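Long-range contact in tryptophan synthase alpha chain (Chlamydia trachomatis, PDB 6V82), which probably cleaves indoleglycerol phosphate to indole and glyceraldehyde 3-phosphate as the alpha subunit of tryptophan synthase, in the last step of tryptophan biosynthesis: residues D124-P136 / T156-A168. Sequence-based numbering, arbitrary orientation.
Sequences DLPAPLSHGEKSP and TTPERMSLIQEYA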
loop_
_atom_site.group_PDB
_atom_site.type_symbol
_atom_site.label_atom_id
_atom_site.label_comp_id
_atom_site.label_asym_id
_atom_site.label_seq_id
_atom_site.Cartn_x
_atom_site.Cartn_y
_atom_site.Cartn_z
ATOM N N ASP A 124 7.267 39.555 9.005
ATOM C CA ASP A 124 8.136 38.381 9.034
ATOM C C ASP A 124 9.607 38.731 8.827
ATOM O O ASP A 124 10.396 37.854 8.454
ATOM C CB ASP A 124 7.688 37.340 7.997
ATOM C CG ASP A 124 7.717 37.878 6.567
ATOM O OD1 ASP A 124 7.608 39.121 6.382
ATOM O OD2 ASP A 124 7.853 37.058 5.629
ATOM N N LEU A 125 10.001 39.986 9.065
ATOM C CA LEU A 125 11.412 40.379 9.051
ATOM C C LEU A 125 11.801 40.871 10.435
ATOM O O LEU A 125 11.669 42.066 10.735
ATOM C CB LEU A 125 11.685 41.456 8.005
ATOM C CG LEU A 125 13.159 41.860 7.873
ATOM C CD1 LEU A 125 14.000 40.713 7.345
ATOM C CD2 LEU A 125 13.297 43.082 6.990
ATOM N N PRO A 126 12.279 39.995 11.312
ATOM C CA PRO A 126 12.707 40.451 12.640
ATOM C C PRO A 126 14.023 41.223 12.585
ATOM O O PRO A 126 14.861 41.017 11.701
ATOM C CB PRO A 126 12.859 39.142 13.429
ATOM C CG PRO A 126 13.132 38.111 12.390
ATOM C CD PRO A 126 12.356 38.528 11.171
ATOM N N ALA A 127 14.191 42.130 13.545
ATOM C CA ALA A 127 15.455 42.832 13.706
ATOM C C ALA A 127 16.578 41.820 13.896
ATOM O O ALA A 127 16.361 40.752 14.472
ATOM C CB ALA A 127 15.406 43.779 14.904
ATOM N N PRO A 128 17.779 42.113 13.412
ATOM C CA PRO A 128 18.842 41.105 13.452
ATOM C C PRO A 128 19.186 40.718 14.882
ATOM O O PRO A 128 19.044 41.509 15.819
ATOM C CB PRO A 128 20.016 41.793 12.749
ATOM C CG PRO A 128 19.384 42.859 11.904
ATOM C CD PRO A 128 18.201 43.333 12.706
ATOM N N LEU A 129 19.632 39.472 15.043
ATOM C CA LEU A 129 19.872 38.958 16.384
ATOM C C LEU A 129 21.231 39.392 16.927
ATOM O O LEU A 129 21.324 39.816 18.085
ATOM C CB LEU A 129 19.739 37.435 16.388
ATOM C CG LEU A 129 19.643 36.783 17.768
ATOM C CD1 LEU A 129 18.869 37.666 18.744
ATOM C CD2 LEU A 129 18.991 35.409 17.656
ATOM N N SER A 130 22.290 39.309 16.124
ATOM C CA SER A 130 23.606 39.720 16.600
ATOM C C SER A 130 23.690 41.234 16.704
ATOM O O SER A 130 23.179 41.959 15.848
ATOM C CB SER A 130 24.712 39.214 15.672
ATOM O OG SER A 130 25.978 39.722 16.077
ATOM N N HIS A 131 24.361 41.712 17.754
ATOM C CA HIS A 131 24.512 43.153 17.929
ATOM C C HIS A 131 25.235 43.787 16.749
ATOM O O HIS A 131 25.016 44.966 16.447
ATOM C CB HIS A 131 25.263 43.456 19.224
ATOM C CG HIS A 131 24.739 42.724 20.418
ATOM N ND1 HIS A 131 25.410 41.666 20.996
ATOM C CD2 HIS A 131 23.613 42.900 21.150
ATOM C CE1 HIS A 131 24.719 41.222 22.030
ATOM N NE2 HIS A 131 23.625 41.953 22.146
ATOM N N GLY A 132 26.092 43.028 16.071
ATOM C CA GLY A 132 26.808 43.542 14.923
ATOM C C GLY A 132 26.004 43.485 13.642
ATOM O O GLY A 132 25.854 44.502 12.957
ATOM N N GLU A 133 25.474 42.304 13.325
ATOM C CA GLU A 133 24.783 42.070 12.061
ATOM C C GLU A 133 23.748 43.155 11.773
ATOM O O GLU A 133 22.928 43.493 12.630
ATOM C CB GLU A 133 24.110 40.697 12.096
ATOM C CG GLU A 133 23.246 40.392 10.884
ATOM C CD GLU A 133 22.189 39.344 11.185
ATOM O OE1 GLU A 133 21.197 39.244 10.425
ATOM O OE2 GLU A 133 22.349 38.628 12.199
ATOM N N LYS A 134 23.803 43.706 10.563
ATOM C CA LYS A 134 22.893 44.757 10.133
ATOM C C LYS A 134 21.771 44.174 9.274
ATOM O O LYS A 134 21.824 43.027 8.824
ATOM C CB LYS A 134 23.652 45.850 9.369
ATOM C CG LYS A 134 24.735 46.544 10.197
ATOM C CD LYS A 134 25.537 47.560 9.373
ATOM C CE LYS A 134 26.741 48.094 10.156
ATOM N NZ LYS A 134 27.783 48.754 9.296
ATOM N N SER A 135 20.731 44.983 9.070
ATOM C CA SER A 135 19.587 44.577 8.260
ATOM C C SER A 135 19.566 45.406 6.995
ATOM O O SER A 135 19.312 46.618 7.068
ATOM C CB SER A 135 18.276 44.757 9.018
ATOM O OG SER A 135 17.189 44.655 8.113
ATOM N N PRO A 136 19.834 44.825 5.831
ATOM C CA PRO A 136 19.829 45.641 4.611
ATOM C C PRO A 136 18.534 46.398 4.436
ATOM O O PRO A 136 18.567 47.592 4.104
ATOM C CB PRO A 136 20.068 44.619 3.483
ATOM C CG PRO A 136 20.096 43.268 4.130
ATOM C CD PRO A 136 20.349 43.468 5.592
ATOM N N THR A 156 11.314 39.399 24.550
ATOM C CA THR A 156 12.336 39.928 23.661
ATOM C C THR A 156 13.702 39.863 24.340
ATOM O O THR A 156 13.896 40.401 25.439
ATOM C CB THR A 156 11.995 41.357 23.246
ATOM O OG1 THR A 156 10.978 41.330 22.234
ATOM C CG2 THR A 156 13.217 42.056 22.679
ATOM N N THR A 157 14.633 39.161 23.698
ATOM C CA THR A 157 15.965 39.025 24.262
ATOM C C THR A 157 16.649 40.393 24.286
ATOM O O THR A 157 16.411 41.227 23.400
ATOM C CB THR A 157 16.806 38.011 23.463
ATOM O OG1 THR A 157 17.528 38.671 22.417
ATOM C CG2 THR A 157 15.923 36.935 22.841
ATOM N N PRO A 158 17.464 40.670 25.304
ATOM C CA PRO A 158 18.211 41.940 25.321
ATOM C C PRO A 158 18.984 42.207 24.037
ATOM O O PRO A 158 19.154 43.374 23.663
ATOM C CB PRO A 158 19.147 41.777 26.529
ATOM C CG PRO A 158 19.083 40.304 26.904
ATOM C CD PRO A 158 17.727 39.849 26.495
ATOM N N GLU A 159 19.442 41.153 23.347
ATOM C CA GLU A 159 20.126 41.303 22.061
ATOM C C GLU A 159 19.240 41.996 21.030
ATOM O O GLU A 159 19.724 42.789 20.209
ATOM C CB GLU A 159 20.562 39.933 21.533
ATOM C CG GLU A 159 21.816 39.356 22.160
ATOM C CD GLU A 159 21.642 39.013 23.622
ATOM O OE1 GLU A 159 20.634 38.359 23.966
ATOM O OE2 GLU A 159 22.513 39.402 24.429
ATOM N N ARG A 160 17.945 41.673 21.028
ATOM C CA ARG A 160 17.002 42.395 20.183
ATOM C C ARG A 160 16.865 43.832 20.656
ATOM O O ARG A 160 17.078 44.772 19.882
ATOM C CB ARG A 160 15.635 41.713 20.202
ATOM C CG ARG A 160 15.641 40.260 20.600
ATOM C CD ARG A 160 15.838 39.425 19.388
ATOM N NE ARG A 160 15.082 39.999 18.288
ATOM C CZ ARG A 160 15.101 39.516 17.061
ATOM N NH1 ARG A 160 14.378 40.100 16.119
ATOM N NH2 ARG A 160 15.841 38.448 16.783
ATOM N N MET A 161 16.508 44.004 21.939
ATOM C CA MET A 161 16.309 45.311 22.561
ATOM C C MET A 161 17.299 46.349 22.062
ATOM O O MET A 161 16.921 47.477 21.729
ATOM C CB MET A 161 16.422 45.170 24.079
ATOM C CG MET A 161 15.273 44.431 24.713
ATOM S SD MET A 161 13.712 45.242 24.318
ATOM C CE MET A 161 12.941 45.308 25.939
ATOM N N SER A 162 18.577 45.972 22.000
ATOM C CA SER A 162 19.594 46.833 21.412
ATOM C C SER A 162 19.308 47.087 19.940
ATOM O O SER A 162 19.125 48.233 19.519
ATOM C CB SER A 162 20.975 46.203 21.573
ATOM O OG SER A 162 21.193 45.828 22.915
ATOM N N LEU A 163 19.277 46.021 19.134
ATOM C CA LEU A 163 19.112 46.220 17.699
ATOM C C LEU A 163 17.700 46.661 17.345
ATOM O O LEU A 163 17.520 47.406 16.375
ATOM C CB LEU A 163 19.487 44.957 16.929
ATOM C CG LEU A 163 20.910 44.989 16.360
ATOM C CD1 LEU A 163 21.014 44.039 15.203
ATOM C CD2 LEU A 163 21.328 46.392 15.924
ATOM N N ILE A 164 16.690 46.233 18.110
ATOM C CA ILE A 164 15.349 46.766 17.885
ATOM C C ILE A 164 15.342 48.271 18.099
ATOM O O ILE A 164 14.754 49.020 17.312
ATOM C CB ILE A 164 14.312 46.063 18.779
ATOM C CG1 ILE A 164 14.245 44.579 18.441
ATOM C CG2 ILE A 164 12.942 46.682 18.580
ATOM C CD1 ILE A 164 13.060 43.864 19.049
ATOM N N GLN A 165 16.013 48.741 19.154
ATOM C CA GLN A 165 16.137 50.177 19.386
ATOM C C GLN A 165 16.916 50.865 18.274
ATOM O O GLN A 165 16.657 52.035 17.963
ATOM C CB GLN A 165 16.810 50.421 20.733
ATOM C CG GLN A 165 16.931 51.864 21.128
ATOM C CD GLN A 165 17.449 52.000 22.530
ATOM O OE1 GLN A 165 17.458 51.032 23.294
ATOM N NE2 GLN A 165 17.894 53.196 22.884
ATOM N N GLU A 166 17.868 50.156 17.664
ATOM C CA GLU A 166 18.629 50.709 16.550
ATOM C C GLU A 166 17.713 51.157 15.414
ATOM O O GLU A 166 17.816 52.289 14.928
ATOM C CB GLU A 166 19.633 49.670 16.053
ATOM C CG GLU A 166 20.493 50.123 14.892
ATOM C CD GLU A 166 21.833 50.667 15.341
ATOM O OE1 GLU A 166 21.888 51.328 16.406
ATOM O OE2 GLU A 166 22.833 50.419 14.631
ATOM N N TYR A 167 16.794 50.286 14.989
ATOM C CA TYR A 167 16.012 50.529 13.783
ATOM C C TYR A 167 14.606 51.069 14.034
ATOM O O TYR A 167 13.994 51.599 13.098
ATOM C CB TYR A 167 15.914 49.239 12.958
ATOM C CG TYR A 167 17.257 48.769 12.441
ATOM C CD1 TYR A 167 17.970 49.534 11.525
ATOM C CD2 TYR A 167 17.815 47.567 12.870
ATOM C CE1 TYR A 167 19.197 49.120 11.048
ATOM C CE2 TYR A 167 19.049 47.142 12.397
ATOM C CZ TYR A 167 19.733 47.925 11.486
ATOM O OH TYR A 167 20.950 47.525 10.995
ATOM N N ALA A 168 14.078 50.965 15.249
ATOM C CA ALA A 168 12.702 51.382 15.492
ATOM C C ALA A 168 12.559 52.894 15.385
ATOM O O ALA A 168 13.386 53.651 15.897
ATOM C CB ALA A 168 12.231 50.913 16.867
#
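Y167 swings its ring away from its own carbonyl carbon (chi1 -64°), which carries the phenol across to S135, near the end of loop 124-136, while R160, bent at both chi2 and chi3, brings its guanidinium to the loop at P126 and A127. The tyrosine suits its place because it is long and carries a polar end: Y167 OH accepts a nearly straight hydrogen bond from S135 N (3.2 Å, 161° at the hydrogen), and the ring carbon next to the one bearing the hydroxyl, Y167 CE2, lies 3.9 Å from P128 CD. The same hydroxyl is also hydrogen-bonded to E139, so one oxygen ties helix 158-167 to both the loop and the first turn of helix 136-144. L163, a branched apolar side chain, lies against the middle of the loop, where the chain turns round its CD1; this methyl meets P128 CB at 3.5 Å, the two side chains crossing at about a right angle, and the carbonyls of S130 and E133 also close on it. Small A127 lets the backbones approach, its CB resting 3.8 Å from I164 CG1. The carbonyl oxygen of A127 lies over one face of the R160 guanidinium, an angle too poor for a hydrogen bond, and P126 CB sits at the edge of that group. L129 lays CD1 3.6 Å from R160 CD, apolar carbon against the arginine's aliphatic part. On the exposed side the poorly ordered H131 ring, as modelled, meets E159 obliquely, NE2 nearest CG. In this TIM-barrel protein the contact packs the loop that leaves strand 119-122 onto helix 158-167; I164 reaches inward to strand 147-153, M161 and Q165 touch helix 187-198, and Y167 packs on F138 and L142 of helix 136-144.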